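Local coordinates for protein Bd0816 (Bdellovibrio bacteriovorus HD100, PDB 5CER) that probably acts as a serine-type D-Ala-D-Ala carboxypeptidase of the peptidase S13 family, enzymes that share the penicillin-binding fold with serine beta-lactamases, at residues A32-V37 against I318-T323; K36-L41 against I247-G252; M210-N215 against V294-N299; S214-A219 against N251-N256; T272-L277 against Y342-L347. The protein carries 2 engineered substitutions. All coordinates share one frame; numbering follows the deposited sequence.

Interactions 1 and 4 carry the three motifs expected of this family's active site: SxxK (33-36, its serine engineered to alanine), SxN (214-216) and KTG (320-322). They are joined by Lys36 NZ, 2.8 Å from Asn216 OD1, and by Lys320 NZ, 2.9 Å from Ser214 OG. Interaction 2 fastens helix 35-47 to the 247-252 segment, whose end also enters interaction 4; the centres of interactions 2 and 4 are about 9 Å apart. Interaction 3 sets helix 203-213 beside the edge of the sheet, and Ala319 N lies 3.0 Å from Ser296 O. Interaction 5, about 10 Å from interaction 1 between centres, packs helix 270-286 on the same sheet.

Interaction 1: residues A32-V37 against I318-T323; sequences AAISKV and IAKTGT. Engineered in segment 32-37: Ala33 (natural residue Ser).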
# COMPACT_ATOMS: atom_id res chain seq x y z
N ALA A 32 12.74 1.30 2.04
CA ALA A 32 11.41 1.84 1.88
C ALA A 32 10.44 0.89 2.60
O ALA A 32 10.85 0.21 3.56
CB ALA A 32 11.07 2.00 0.38
N ALA A 33 9.21 0.74 2.10
CA ALA A 33 8.19 -0.01 2.84
C ALA A 33 8.35 -1.55 2.87
O ALA A 33 7.61 -2.21 3.57
CB ALA A 33 6.80 0.35 2.33
N ILE A 34 9.36 -2.16 2.23
CA ILE A 34 9.62 -3.58 2.56
C ILE A 34 10.13 -3.74 4.01
O ILE A 34 10.12 -4.83 4.56
CB ILE A 34 10.48 -4.35 1.55
CG1 ILE A 34 11.93 -3.90 1.55
CG2 ILE A 34 9.84 -4.27 0.18
CD1 ILE A 34 12.81 -4.76 0.68
N SER A 35 10.54 -2.64 4.62
CA SER A 35 10.66 -2.53 6.08
C SER A 35 9.47 -3.11 6.84
O SER A 35 9.65 -3.68 7.93
CB SER A 35 10.77 -1.06 6.51
OG SER A 35 11.99 -0.49 6.14
N LYS A 36 8.26 -2.92 6.30
CA LYS A 36 7.04 -3.43 6.96
C LYS A 36 6.98 -4.94 7.08
O LYS A 36 6.32 -5.48 7.97
CB LYS A 36 5.80 -2.86 6.29
CG LYS A 36 5.66 -1.35 6.45
CD LYS A 36 4.41 -0.83 5.73
CE LYS A 36 4.15 0.63 6.01
NZ LYS A 36 4.68 1.54 4.96
N VAL A 37 7.66 -5.63 6.18
CA VAL A 37 7.80 -7.09 6.27
C VAL A 37 8.51 -7.48 7.59
O VAL A 37 8.12 -8.44 8.24
CB VAL A 37 8.55 -7.70 5.06
CG1 VAL A 37 8.57 -9.21 5.18
CG2 VAL A 37 7.84 -7.31 3.77
N ILE A 318 3.26 -13.29 -3.95
CA ILE A 318 2.93 -12.67 -2.70
C ILE A 318 4.03 -11.65 -2.46
O ILE A 318 5.17 -12.00 -2.54
CB ILE A 318 2.95 -13.69 -1.58
CG1 ILE A 318 1.83 -14.71 -1.79
CG2 ILE A 318 2.74 -13.00 -0.23
CD1 ILE A 318 2.04 -16.03 -1.11
N ALA A 319 3.69 -10.39 -2.17
CA ALA A 319 4.73 -9.37 -2.07
C ALA A 319 4.30 -8.12 -1.37
O ALA A 319 3.09 -7.78 -1.23
CB ALA A 319 5.23 -9.03 -3.46
N LYS A 320 5.34 -7.40 -0.96
CA LYS A 320 5.23 -6.02 -0.40
C LYS A 320 6.09 -5.08 -1.27
O LYS A 320 7.22 -5.43 -1.58
CB LYS A 320 5.74 -6.02 1.03
CG LYS A 320 5.74 -4.68 1.72
CD LYS A 320 4.35 -4.27 2.16
CE LYS A 320 4.25 -2.79 2.47
NZ LYS A 320 4.18 -2.03 1.20
N THR A 321 5.51 -3.93 -1.61
CA THR A 321 6.20 -2.90 -2.36
C THR A 321 6.83 -1.89 -1.46
O THR A 321 6.48 -1.76 -0.27
CB THR A 321 5.23 -2.12 -3.25
OG1 THR A 321 4.15 -1.64 -2.46
CG2 THR A 321 4.70 -3.00 -4.40
N GLY A 322 7.70 -1.09 -2.05
CA GLY A 322 8.28 0.05 -1.35
C GLY A 322 8.63 1.17 -2.28
O GLY A 322 9.13 0.94 -3.41
N THR A 323 8.40 2.40 -1.80
CA THR A 323 8.64 3.60 -2.57
C THR A 323 9.11 4.75 -1.68
O THR A 323 8.38 5.15 -0.76
CB THR A 323 7.33 4.05 -3.21
OG1 THR A 323 6.79 3.00 -3.99
CG2 THR A 323 7.58 5.29 -4.11
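Lys320 and Ala33 meet where segment 32-37, leading into helix 35-47, lies on strand 317-324. The lysine chain leaves with CG anti to the backbone N (chi1 178°), then bends at chi2 and chi4, which folds it back beneath Ala33 and Val37. Its CG and CE each come within 3.6 Å of Ala33 O, and CB rests 3.7 Å from Val37 CG2. The folded chain ends with NZ donating to Thr321 O at 2.7 Å, a bond back to its own strand; NZ is held further by Ser214 OG.

Ala33 is engineered, serine in the natural protein, at the first position of the SxxK motif, expected, as in relatives with this fold, to hold the nucleophilic serine. Its CB points at the strand, 3.4 Å from Thr321 O and 3.7 Å from Lys320 NZ. Ala32 lies further along the strand, with CB 3.5 Å from Thr323 N. Gly322 has no CB to run into Ala33 N and Ala32 CB, and its bare CA lets Ala33 N approach to 3.6 Å. Ile34 CG2 lies 3.4 Å from Lys320 O. Two motifs, SxxK and KTG, come together without a hydrogen bond from one segment to the other.

Strand 327-336 pairs with 317-324 and offers Thr329 and Ala331 to Ile34. Helix 270-286 covers Val37 through Thr276, Leu277 and Leu280, while Asn211 of helix 203-213 packs against both Lys36 and Lys320.

Interaction 2: residues K36-L41 against I247-G252; sequences KVITTL and IVFHNG
Ile38 and Thr39 face the 247-252 segment side by side from helix 35-47, one making apolar contact and the other polar. Ile38 meets Ile247 tip to tip, the two CD1 methyls 3.7 Å apart. The same Ile38 CD1 comes obliquely upon the Phe249 ring and lies 3.7 Å from its CZ, while Ile38 CB is 4.0 Å from that CZ. Thr39 approaches the ring differently: its OG1 sits at the edge, close to the ring plane, 4.0 Å from CE2.

Thr39 has OG1 anti to its carbonyl carbon (chi1 -59°), which turns the hydroxyl to Gly252. There OG1 donates to Gly252 O at 2.8 Å, in the carbonyl plane and on a lone pair, with a C=O...donor angle of 114°. The aliphatic part of Lys36 flanks the same oxygen, its CG 3.7 Å from Gly252 O.

Beyond the two segments, Phe232 of helix 228-239 stacks with Phe249 and also touches Ile38 and Ile247. Chemically, apolar packing closes one end of the interface and a single hydrogen bond the other. That bond satisfies a buried carbonyl and ties the turn at Gly252 to the helix that carries the SxxK motif.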
# COMPACT_ATOMS: atom_id res chain seq x y z
N LYS A 36 8.26 -2.92 6.30
CA LYS A 36 7.04 -3.43 6.96
C LYS A 36 6.98 -4.94 7.08
O LYS A 36 6.32 -5.48 7.97
CB LYS A 36 5.80 -2.86 6.29
CG LYS A 36 5.66 -1.35 6.45
CD LYS A 36 4.41 -0.83 5.73
CE LYS A 36 4.15 0.63 6.01
NZ LYS A 36 4.68 1.54 4.96
N VAL A 37 7.66 -5.63 6.18
CA VAL A 37 7.80 -7.09 6.27
C VAL A 37 8.51 -7.48 7.59
O VAL A 37 8.12 -8.44 8.24
CB VAL A 37 8.55 -7.70 5.06
CG1 VAL A 37 8.57 -9.21 5.18
CG2 VAL A 37 7.84 -7.31 3.77
N ILE A 38 9.53 -6.71 7.94
CA ILE A 38 10.29 -6.95 9.15
C ILE A 38 9.48 -6.55 10.37
O ILE A 38 9.45 -7.28 11.36
CB ILE A 38 11.63 -6.20 9.12
CG1 ILE A 38 12.47 -6.66 7.91
CG2 ILE A 38 12.40 -6.43 10.43
CD1 ILE A 38 13.77 -5.90 7.70
N THR A 39 8.84 -5.39 10.29
CA THR A 39 7.94 -4.95 11.36
C THR A 39 6.85 -5.99 11.63
O THR A 39 6.57 -6.34 12.81
CB THR A 39 7.38 -3.58 11.02
OG1 THR A 39 8.47 -2.65 10.86
CG2 THR A 39 6.48 -3.10 12.14
N THR A 40 6.32 -6.55 10.54
CA THR A 40 5.36 -7.63 10.59
C THR A 40 5.87 -8.86 11.32
O THR A 40 5.15 -9.45 12.16
CB THR A 40 4.89 -8.00 9.14
OG1 THR A 40 4.12 -6.91 8.60
CG2 THR A 40 4.02 -9.23 9.12
N LEU A 41 7.09 -9.29 11.01
CA LEU A 41 7.66 -10.46 11.72
C LEU A 41 7.80 -10.18 13.22
O LEU A 41 7.51 -11.03 14.05
CB LEU A 41 9.03 -10.84 11.14
CG LEU A 41 9.87 -11.89 11.89
CD1 LEU A 41 9.15 -13.22 12.01
CD2 LEU A 41 11.19 -12.06 11.17
N ILE A 247 21.63 -4.18 9.40
CA ILE A 247 20.29 -3.56 9.53
C ILE A 247 20.30 -2.38 10.49
O ILE A 247 20.88 -2.46 11.59
CB ILE A 247 19.24 -4.63 9.89
CG1 ILE A 247 17.83 -4.03 9.84
CG2 ILE A 247 19.51 -5.27 11.26
CD1 ILE A 247 16.74 -5.07 9.69
N VAL A 248 19.75 -1.27 10.04
CA VAL A 248 19.51 -0.09 10.90
C VAL A 248 18.10 0.40 10.67
O VAL A 248 17.72 0.67 9.54
CB VAL A 248 20.48 1.08 10.61
CG1 VAL A 248 20.27 2.25 11.58
CG2 VAL A 248 21.96 0.61 10.69
N PHE A 249 17.32 0.45 11.75
CA PHE A 249 15.97 0.95 11.71
C PHE A 249 15.83 2.22 12.53
O PHE A 249 16.46 2.38 13.59
CB PHE A 249 14.95 -0.12 12.21
CG PHE A 249 14.31 -0.94 11.13
CD1 PHE A 249 15.02 -1.38 10.02
CD2 PHE A 249 12.99 -1.36 11.25
CE1 PHE A 249 14.43 -2.15 9.05
CE2 PHE A 249 12.39 -2.13 10.24
CZ PHE A 249 13.12 -2.52 9.15
N HIS A 250 14.95 3.10 12.05
CA HIS A 250 14.48 4.29 12.75
C HIS A 250 12.99 4.28 12.97
O HIS A 250 12.50 4.99 13.83
CB HIS A 250 14.82 5.50 11.91
CG HIS A 250 16.26 5.59 11.51
ND1 HIS A 250 16.76 5.01 10.36
CD2 HIS A 250 17.29 6.23 12.09
CE1 HIS A 250 18.04 5.28 10.26
NE2 HIS A 250 18.38 6.02 11.29
N ASN A 251 12.23 3.51 12.20
CA ASN A 251 10.76 3.47 12.33
C ASN A 251 10.21 2.16 11.75
O ASN A 251 10.98 1.33 11.28
CB ASN A 251 10.16 4.64 11.62
CG ASN A 251 10.51 4.66 10.13
OD1 ASN A 251 10.63 3.61 9.47
ND2 ASN A 251 10.61 5.83 9.59
N GLY A 252 8.90 1.93 11.89
CA GLY A 252 8.29 0.68 11.44
C GLY A 252 7.91 0.66 9.96
O GLY A 252 7.75 -0.40 9.37

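Interaction 3: residues M210-N215 against V294-N299; sequences MNNQSN and VLSVAN
The C-terminal turn of helix 203-213 lies against the short, weakly bonded edge strand 296-297 of the antiparallel sheet, and Asn211, Asn212 and Ser296 make the join. Ser296 OG donates to Asn212 OD1 at 2.6 Å, in the plane of the amide carbonyl and on a lone pair. One residue earlier, Asn211 ND2 donates to Val294 O at 3.0 Å with an N-H...O angle of 156°. The carbonyl lies in the plane of the Asn211 amide, but the donor stands above the plane of the Val294 carbonyl and misses its lone pairs. Asn211 CG is anti to its own carbonyl carbon (chi1 -73°), beside the backbone N, and the amide reaches across to Leu295, whose CD2 touches ND2 at 3.4 Å.

A water fills in between the backbones, accepting from Ser296 N at 2.8 Å and giving a weak bond to Asn211 O. Asn211 ND2 has a second partner in Thr40 OG1.

Nearby, Lys208 NZ of the same helix is hydrogen-bonded to Leu295 O, and Ser296 pairs through its backbone with Ala319 of strand 317-324. Helix 35-47 packs on Met210, Asn211 and Val294, and Ile218, Ala219 and Leu222 of helix 216-225 also pack on Met210.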
# COMPACT_ATOMS: atom_id res chain seq x y z
N MET A 210 -2.27 -3.24 6.81
CA MET A 210 -1.11 -2.38 6.75
C MET A 210 -0.28 -2.63 5.50
O MET A 210 0.14 -1.70 4.82
CB MET A 210 -0.23 -2.64 7.99
CG MET A 210 1.15 -1.98 7.97
SD MET A 210 2.09 -2.48 9.42
CE MET A 210 2.65 -4.12 8.88
N ASN A 211 0.03 -3.90 5.24
CA ASN A 211 0.85 -4.30 4.12
C ASN A 211 0.18 -4.05 2.77
O ASN A 211 0.84 -3.76 1.78
CB ASN A 211 1.33 -5.76 4.34
CG ASN A 211 2.38 -5.85 5.42
OD1 ASN A 211 3.26 -4.97 5.51
ND2 ASN A 211 2.33 -6.89 6.24
N ASN A 212 -1.13 -4.25 2.71
CA ASN A 212 -1.90 -3.93 1.50
C ASN A 212 -1.76 -2.47 1.13
O ASN A 212 -1.49 -2.13 -0.04
CB ASN A 212 -3.40 -4.26 1.71
CG ASN A 212 -3.74 -5.75 1.52
OD1 ASN A 212 -2.94 -6.55 1.00
ND2 ASN A 212 -4.95 -6.11 1.91
N GLN A 213 -2.01 -1.61 2.10
CA GLN A 213 -2.03 -0.19 1.91
C GLN A 213 -0.60 0.42 1.90
O GLN A 213 -0.43 1.55 1.39
CB GLN A 213 -2.81 0.53 3.05
CG GLN A 213 -4.27 0.21 3.14
CD GLN A 213 -4.96 1.05 4.18
OE1 GLN A 213 -4.49 1.16 5.33
NE2 GLN A 213 -6.07 1.64 3.81
N SER A 214 0.36 -0.27 2.51
CA SER A 214 1.61 0.35 2.92
C SER A 214 1.34 1.42 4.00
O SER A 214 1.88 2.53 3.91
CB SER A 214 2.41 0.89 1.72
OG SER A 214 3.77 0.70 1.97
N ASN A 215 0.54 1.08 5.00
CA ASN A 215 0.10 2.03 6.00
C ASN A 215 1.19 2.41 7.02
O ASN A 215 1.49 1.64 7.92
CB ASN A 215 -1.12 1.51 6.71
CG ASN A 215 -1.83 2.60 7.48
OD1 ASN A 215 -1.22 3.29 8.32
ND2 ASN A 215 -3.12 2.80 7.20
N VAL A 294 -0.74 -12.26 5.68
CA VAL A 294 -0.23 -10.95 6.10
C VAL A 294 0.30 -10.07 4.96
O VAL A 294 0.42 -8.87 5.14
CB VAL A 294 0.82 -11.08 7.24
CG1 VAL A 294 0.22 -11.78 8.43
CG2 VAL A 294 2.06 -11.83 6.79
N LEU A 295 0.70 -10.65 3.83
CA LEU A 295 1.20 -9.87 2.70
C LEU A 295 0.23 -10.00 1.55
O LEU A 295 -0.48 -11.00 1.40
CB LEU A 295 2.59 -10.37 2.29
CG LEU A 295 3.71 -10.30 3.32
CD1 LEU A 295 5.02 -10.69 2.69
CD2 LEU A 295 3.85 -8.93 3.93
N SER A 296 0.27 -9.02 0.69
CA SER A 296 -0.63 -8.89 -0.45
C SER A 296 -0.35 -9.94 -1.52
O SER A 296 0.78 -10.38 -1.67
CB SER A 296 -0.50 -7.50 -1.07
OG SER A 296 -0.59 -6.48 -0.08
N VAL A 297 -1.40 -10.28 -2.28
CA VAL A 297 -1.30 -11.21 -3.37
C VAL A 297 -1.54 -10.47 -4.67
O VAL A 297 -2.57 -9.82 -4.81
CB VAL A 297 -2.37 -12.32 -3.26
CG1 VAL A 297 -2.26 -13.29 -4.41
CG2 VAL A 297 -2.18 -13.07 -1.93
N ALA A 298 -0.60 -10.59 -5.60
CA ALA A 298 -0.66 -9.90 -6.88
C ALA A 298 -2.00 -10.12 -7.55
O ALA A 298 -2.43 -11.25 -7.72
CB ALA A 298 0.46 -10.32 -7.80
N ASN A 299 -2.62 -9.02 -7.95
CA ASN A 299 -3.88 -9.02 -8.66
C ASN A 299 -5.08 -9.39 -7.80
O ASN A 299 -6.11 -8.72 -7.91
CB ASN A 299 -3.83 -9.87 -9.94
CG ASN A 299 -5.06 -9.76 -10.78
OD1 ASN A 299 -5.72 -10.76 -11.03
ND2 ASN A 299 -5.40 -8.56 -11.21
O HOH W 1 1.94 -6.81 0.91

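Interaction 4: residues S214-A219 against N251-N256; sequences SNNYIA and NGSGNN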
# COMPACT_ATOMS: atom_id res chain seq x y z
N SER A 214 0.36 -0.27 2.51
CA SER A 214 1.61 0.35 2.92
C SER A 214 1.34 1.42 4.00
O SER A 214 1.88 2.53 3.91
CB SER A 214 2.41 0.89 1.72
OG SER A 214 3.77 0.70 1.97
N ASN A 215 0.54 1.08 5.00
CA ASN A 215 0.10 2.03 6.00
C ASN A 215 1.19 2.41 7.02
O ASN A 215 1.49 1.64 7.92
CB ASN A 215 -1.12 1.51 6.71
CG ASN A 215 -1.83 2.60 7.48
OD1 ASN A 215 -1.22 3.29 8.32
ND2 ASN A 215 -3.12 2.80 7.20
N ASN A 216 1.74 3.62 6.87
CA ASN A 216 2.77 4.13 7.76
C ASN A 216 2.30 4.30 9.20
O ASN A 216 3.07 4.06 10.13
CB ASN A 216 3.34 5.49 7.27
CG ASN A 216 4.07 5.40 5.93
OD1 ASN A 216 4.37 4.32 5.44
ND2 ASN A 216 4.37 6.54 5.36
N TYR A 217 1.08 4.81 9.38
CA TYR A 217 0.54 5.00 10.72
C TYR A 217 0.56 3.70 11.53
O TYR A 217 1.02 3.67 12.67
CB TYR A 217 -0.90 5.60 10.67
CG TYR A 217 -1.52 5.74 12.05
CD1 TYR A 217 -1.24 6.86 12.85
CD2 TYR A 217 -2.32 4.71 12.59
CE1 TYR A 217 -1.79 6.98 14.13
CE2 TYR A 217 -2.86 4.81 13.87
CZ TYR A 217 -2.60 5.94 14.65
OH TYR A 217 -3.15 6.05 15.91
N ILE A 218 0.03 2.64 10.92
CA ILE A 218 -0.08 1.35 11.59
C ILE A 218 1.32 0.80 11.86
O ILE A 218 1.62 0.37 13.01
CB ILE A 218 -0.90 0.32 10.80
CG1 ILE A 218 -2.34 0.81 10.59
CG2 ILE A 218 -0.90 -1.02 11.53
CD1 ILE A 218 -3.16 0.05 9.55
N ALA A 219 2.18 0.81 10.83
CA ALA A 219 3.58 0.27 10.97
C ALA A 219 4.42 1.04 12.02
O ALA A 219 5.07 0.43 12.83
CB ALA A 219 4.31 0.28 9.63
N ASN A 251 12.23 3.51 12.20
CA ASN A 251 10.76 3.47 12.33
C ASN A 251 10.21 2.16 11.75
O ASN A 251 10.98 1.33 11.28
CB ASN A 251 10.16 4.64 11.62
CG ASN A 251 10.51 4.66 10.13
OD1 ASN A 251 10.63 3.61 9.47
ND2 ASN A 251 10.61 5.83 9.59
N GLY A 252 8.90 1.93 11.89
CA GLY A 252 8.29 0.68 11.44
C GLY A 252 7.91 0.66 9.96
O GLY A 252 7.75 -0.40 9.37
N SER A 253 7.79 1.85 9.37
CA SER A 253 7.24 2.01 8.04
C SER A 253 8.25 1.90 6.86
O SER A 253 7.85 1.61 5.75
CB SER A 253 6.55 3.40 7.99
OG SER A 253 7.49 4.45 8.25
N GLY A 254 9.51 2.27 7.11
CA GLY A 254 10.50 2.50 6.08
C GLY A 254 10.48 3.91 5.50
O GLY A 254 11.24 4.24 4.60
N ASN A 255 9.63 4.76 6.05
CA ASN A 255 9.49 6.13 5.55
C ASN A 255 10.68 6.97 5.95
O ASN A 255 11.39 6.67 6.91
CB ASN A 255 8.18 6.75 6.09
CG ASN A 255 7.75 8.00 5.33
OD1 ASN A 255 8.26 8.28 4.24
ND2 ASN A 255 6.79 8.75 5.88
N ASN A 256 10.88 8.05 5.20
CA ASN A 256 11.94 9.01 5.44
C ASN A 256 11.82 9.67 6.82
O ASN A 256 10.77 10.24 7.12
CB ASN A 256 11.84 10.06 4.36
CG ASN A 256 12.96 11.08 4.43
OD1 ASN A 256 13.94 10.92 5.17
ND2 ASN A 256 12.83 12.10 3.63
O HOH W 2 6.48 3.74 3.58
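Asn216 OD1 is gripped by Lys36 NZ and by a water that donates to it at 2.9 Å and passes a weak bond on to Ser253 O. Across from it, Ser253 turns its CB toward the Asn216 amide, 3.5 Å from OD1. The amide nitrogen comes within 3.3 Å of Asn255 ND2, yet both are donors and no bond joins them; the side chains cross at about a right angle, their amide planes 32° apart. Asn216 ND2 is taken up by Gly122 O.

One turn further along helix 216-225, Ala219 touches the loop twice. Its CB lies 3.5 Å from Gly252 O, and its carbonyl O receives a CA-H...O contact from Gly252 CA at 3.5 Å, angle 163°.

The loop is braced from within. Asn251 OD1 accepts from Gly254 N, an Asx motif, and Asn251 ND2 donates to Asn255 O at 2.9 Å. Ser253 OG, between its backbone N and carbonyl carbon (chi1 61°), accepts from Asn255 N in an ST turn and is also hydrogen-bonded to Asp220 OD1.

On the helix side, Asn215 stands at the N-cap and its OD1 accepts from Ile218 N at 3.0 Å. The sequence Ser214-Asn215-Asn216, which bridges helices 203-213 and 216-225 and is linked by its last residue to the SxxK lysine, matches the SxN motif of the penicillin-binding fold.

Interaction 5: residues T272-L277 against Y342-L347; sequences TMIKTL and YFAILL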
# COMPACT_ATOMS: atom_id res chain seq x y z
N THR A 272 19.35 -10.07 4.54
CA THR A 272 18.51 -9.87 5.72
C THR A 272 17.00 -9.97 5.38
O THR A 272 16.22 -10.51 6.16
CB THR A 272 18.81 -8.51 6.41
OG1 THR A 272 20.18 -8.43 6.78
CG2 THR A 272 17.95 -8.34 7.65
N MET A 273 16.63 -9.47 4.21
CA MET A 273 15.23 -9.54 3.73
C MET A 273 14.81 -10.95 3.40
O MET A 273 13.70 -11.33 3.70
CB MET A 273 15.01 -8.66 2.50
CG MET A 273 15.13 -7.18 2.79
SD MET A 273 13.96 -6.53 4.01
CE MET A 273 12.39 -7.31 3.53
N ILE A 274 15.72 -11.75 2.83
CA ILE A 274 15.48 -13.18 2.60
C ILE A 274 15.31 -13.92 3.95
O ILE A 274 14.40 -14.74 4.07
CB ILE A 274 16.61 -13.85 1.79
CG1 ILE A 274 16.71 -13.22 0.40
CG2 ILE A 274 16.36 -15.34 1.64
CD1 ILE A 274 15.42 -13.23 -0.41
N LYS A 275 16.18 -13.65 4.92
CA LYS A 275 16.02 -14.26 6.27
C LYS A 275 14.65 -13.96 6.86
O LYS A 275 13.96 -14.86 7.28
CB LYS A 275 17.05 -13.76 7.25
CG LYS A 275 18.38 -14.44 7.14
CD LYS A 275 19.31 -13.94 8.22
CE LYS A 275 20.77 -14.10 7.85
NZ LYS A 275 21.62 -13.46 8.90
N THR A 276 14.30 -12.68 6.83
CA THR A 276 13.01 -12.20 7.33
C THR A 276 11.87 -12.99 6.74
O THR A 276 11.00 -13.47 7.45
CB THR A 276 12.82 -10.70 7.01
OG1 THR A 276 13.88 -9.97 7.62
CG2 THR A 276 11.50 -10.19 7.55
N LEU A 277 11.88 -13.08 5.42
CA LEU A 277 10.85 -13.77 4.70
C LEU A 277 10.78 -15.23 5.07
O LEU A 277 9.66 -15.74 5.28
CB LEU A 277 11.00 -13.58 3.16
CG LEU A 277 10.68 -12.16 2.61
CD1 LEU A 277 11.28 -11.95 1.20
CD2 LEU A 277 9.18 -11.89 2.62
N TYR A 342 11.49 -17.27 -2.39
CA TYR A 342 11.62 -15.97 -1.77
C TYR A 342 12.49 -15.07 -2.68
O TYR A 342 13.33 -15.58 -3.41
CB TYR A 342 12.29 -16.07 -0.43
CG TYR A 342 11.58 -16.97 0.53
CD1 TYR A 342 10.29 -16.64 0.99
CD2 TYR A 342 12.17 -18.12 0.99
CE1 TYR A 342 9.62 -17.42 1.87
CE2 TYR A 342 11.49 -18.93 1.89
CZ TYR A 342 10.22 -18.58 2.31
OH TYR A 342 9.53 -19.36 3.21
N PHE A 343 12.20 -13.76 -2.69
CA PHE A 343 12.99 -12.81 -3.41
C PHE A 343 12.97 -11.48 -2.69
O PHE A 343 12.01 -11.14 -1.98
CB PHE A 343 12.48 -12.60 -4.83
CG PHE A 343 11.16 -11.84 -4.90
CD1 PHE A 343 11.13 -10.45 -4.90
CD2 PHE A 343 9.94 -12.52 -4.93
CE1 PHE A 343 9.93 -9.77 -4.86
CE2 PHE A 343 8.75 -11.83 -4.94
CZ PHE A 343 8.74 -10.45 -4.89
N ALA A 344 14.02 -10.69 -2.94
CA ALA A 344 14.03 -9.25 -2.61
C ALA A 344 14.74 -8.51 -3.74
O ALA A 344 15.80 -8.95 -4.21
CB ALA A 344 14.70 -9.03 -1.27
N ILE A 345 14.15 -7.39 -4.17
CA ILE A 345 14.69 -6.57 -5.25
C ILE A 345 14.75 -5.15 -4.79
O ILE A 345 13.72 -4.56 -4.34
CB ILE A 345 13.78 -6.64 -6.48
CG1 ILE A 345 13.74 -8.07 -7.04
CG2 ILE A 345 14.30 -5.72 -7.57
CD1 ILE A 345 12.56 -8.32 -7.97
N LEU A 346 15.93 -4.58 -4.83
CA LEU A 346 16.15 -3.24 -4.35
C LEU A 346 16.72 -2.40 -5.50
O LEU A 346 17.81 -2.68 -5.98
CB LEU A 346 17.12 -3.30 -3.13
CG LEU A 346 16.59 -4.25 -1.97
CD1 LEU A 346 17.55 -4.57 -0.86
CD2 LEU A 346 15.49 -3.46 -1.29
N LEU A 347 16.01 -1.35 -5.88
CA LEU A 347 16.47 -0.39 -6.88
C LEU A 347 16.69 1.02 -6.30
O LEU A 347 16.02 1.44 -5.34
CB LEU A 347 15.44 -0.26 -8.03
CG LEU A 347 14.91 -1.31 -9.01
CD1 LEU A 347 14.70 -0.86 -10.45
CD2 LEU A 347 15.95 -2.37 -8.94
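Leu277 lies over Tyr342, with its backbone carbonyl carbon above one face of the ring. Its CB is 3.8 Å from Tyr342 CD1 and its O 3.8 Å from Tyr342 CE1. The other end of Leu277 passes the tyrosine and reaches the strand itself, CD1 lying 3.4 Å from Phe343 O. Ile274 probes the backbone next door: its CD1 is 3.8 Å from both Phe343 C and Ala344 N. CG1 of this isoleucine is anti to its carbonyl carbon (chi1 -62°), and chi2 of -55° turns CD1 toward the strand. Met273 completes the row, its CB meeting Ala344 CB at 3.8 Å.

Behind this shell, the axes of the helix and strand segments approach to 7.9 Å, their N-to-C directions 145° apart, nearer antiparallel than parallel. Ile274 also touches Cys8 and Met10 of the neighbouring strand 3-11, and Tyr342 packs on Tyr278 and Asn281 further along the helix. Phe343 turns its CB away from the helix, and its ring packs with Leu330 and Ile334.

No hydrogen bond crosses between the segments. Helix 270-286 is seated on the sheet by dispersion and shape, methyl and ring against a strand whose backbone polar groups pair with strands 3-11 and 327-336.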